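Local coordinates for protein GTP-sensing transcriptional pleiotropic repressor CodY (Clostridioides difficile, PDB 5N0L) that probably represses transcription of many genes when nutrients are plentiful, sensing isoleucine through a GAF domain that binds it directly, at residues S28-G34 with L54-L58. Residues are numbered along the deposited sequence; the frame is centred on the assembly and turned at random.
Sequences SFDLLAG and LGLHL
Asp30, in the first turn of helix 30-40, reaches across to strand 53-57, one of the two edge strands of the chain's five-stranded antiparallel sheet, and takes the part a neighbouring strand would play: its OD1 accepts the backbone N-H of Leu56 at 2.9 Å. The bond is bent, 141° at the hydrogen, but the N-H meets OD1 nearly along its C-O axis. Aspartate suits the place because its short side chain carries an acceptor to the strand edge; with CG beside its own backbone N (chi1 -83°), OD1 reaches that N-H.

A water donates to the backbone O of the same Asp30 and to Leu56 O, adding an indirect link. Before the helix, Phe29 N gives Leu54 O a nearly straight bond of 2.8 Å from above the carbonyl plane. A second water joins the same Leu54 O to Ser28 OG, which also accepts from Asp30 N in an ST turn.

Phe29 CA and Gly55 CA lie only 4.2 Å apart; Gly55, with no side chain, lets the start of the helix lie directly against the strand backbone. Alanine is similarly apt at 33: the small CB of Ala33 points at the strand and rests 3.6 Å from Leu56 N. Farther along, His57 lays its CB 3.3 Å from Ala33 O, its ring slanting past Gly34 CA. Leu54 CB meets the Phe29 ring at its edge, in plane.

Helix 30-40 thus packs beside an edge strand of the CodY GAF-like domain, the two segments 33° from parallel. Leu56 touches Tyr45 of the isoleucine pocket, its side chain about 7 Å from the bound isoleucine. Leu54 and Gly55 form a classic bulge opposite Val46 of strand 43-48, Phe29 packs onto Val154 and Ile158 of helix 141-158, and Ser28 extends a sheet into the second subunit by antiparallel pairing.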
# COMPACT_ATOMS: atom_id res chain seq x y z
N SER A 28 8.21 9.04 11.04
CA SER A 28 8.86 10.20 11.60
C SER A 28 8.90 11.32 10.56
O SER A 28 9.10 11.04 9.46
CB SER A 28 10.28 9.84 11.88
OG SER A 28 10.97 10.84 12.49
N PHE A 29 8.68 12.53 11.05
CA PHE A 29 8.74 13.76 10.29
C PHE A 29 9.91 14.56 10.83
O PHE A 29 9.93 15.76 10.77
CB PHE A 29 7.41 14.49 10.39
CG PHE A 29 6.32 13.79 9.67
CD1 PHE A 29 6.20 13.90 8.31
CD2 PHE A 29 5.49 12.90 10.35
CE1 PHE A 29 5.23 13.21 7.64
CE2 PHE A 29 4.52 12.24 9.68
CZ PHE A 29 4.37 12.39 8.33
N ASP A 30 10.92 13.88 11.36
CA ASP A 30 12.10 14.58 11.85
C ASP A 30 12.83 15.37 10.72
O ASP A 30 13.36 16.43 11.00
CB ASP A 30 13.07 13.64 12.55
CG ASP A 30 12.69 13.38 14.00
OD1 ASP A 30 11.77 13.97 14.54
OD2 ASP A 30 13.30 12.46 14.58
N LEU A 31 12.86 14.83 9.51
CA LEU A 31 13.60 15.47 8.40
C LEU A 31 12.84 16.74 7.99
O LEU A 31 13.50 17.82 7.91
CB LEU A 31 13.77 14.55 7.24
CG LEU A 31 14.70 13.33 7.51
CD1 LEU A 31 14.37 12.29 6.46
CD2 LEU A 31 16.15 13.79 7.48
N LEU A 32 11.55 16.67 7.93
CA LEU A 32 10.79 17.96 7.58
C LEU A 32 10.91 18.91 8.74
O LEU A 32 11.09 20.14 8.56
CB LEU A 32 9.35 17.63 7.30
CG LEU A 32 8.35 18.82 7.06
CD1 LEU A 32 8.91 19.66 5.92
CD2 LEU A 32 6.96 18.36 6.73
N ALA A 33 10.77 18.44 10.00
CA ALA A 33 10.87 19.36 11.11
C ALA A 33 12.23 20.08 11.13
O ALA A 33 12.29 21.25 11.58
CB ALA A 33 10.66 18.65 12.51
N GLY A 34 13.33 19.34 10.85
CA GLY A 34 14.69 19.90 10.79
C GLY A 34 14.74 20.99 9.70
O GLY A 34 15.43 21.97 9.89
N LEU A 54 5.64 13.22 16.38
CA LEU A 54 6.05 12.53 15.22
C LEU A 54 7.29 13.10 14.57
O LEU A 54 7.98 12.42 13.77
CB LEU A 54 4.93 12.38 14.22
CG LEU A 54 3.54 11.89 14.67
CD1 LEU A 54 2.61 11.83 13.50
CD2 LEU A 54 3.68 10.51 15.32
N GLY A 55 7.51 14.41 14.83
CA GLY A 55 8.65 15.10 14.22
C GLY A 55 9.05 16.21 15.18
O GLY A 55 8.19 16.87 15.79
N LEU A 56 10.33 16.39 15.33
CA LEU A 56 10.86 17.33 16.31
C LEU A 56 12.11 17.93 15.83
O LEU A 56 12.95 17.24 15.35
CB LEU A 56 11.15 16.59 17.61
CG LEU A 56 11.69 17.41 18.76
CD1 LEU A 56 10.73 18.45 19.30
CD2 LEU A 56 12.09 16.46 19.94
N HIS A 57 12.23 19.28 15.99
CA HIS A 57 13.49 19.97 15.87
C HIS A 57 13.58 21.03 16.94
O HIS A 57 12.61 21.81 17.17
CB HIS A 57 13.60 20.78 14.57
CG HIS A 57 14.89 21.53 14.48
ND1 HIS A 57 16.14 20.96 14.25
CD2 HIS A 57 15.11 22.85 14.76
CE1 HIS A 57 17.04 21.95 14.29
NE2 HIS A 57 16.43 23.08 14.64
N LEU A 58 14.71 21.11 17.60
CA LEU A 58 14.89 22.09 18.73
C LEU A 58 16.01 23.07 18.46
O LEU A 58 17.18 22.74 18.54
CB LEU A 58 15.15 21.36 20.11
CG LEU A 58 13.97 20.50 20.59
CD1 LEU A 58 14.49 19.68 21.82
CD2 LEU A 58 12.69 21.32 20.91
O HOH W 1 9.99 10.59 15.22
O HOH W 2 14.70 17.08 13.26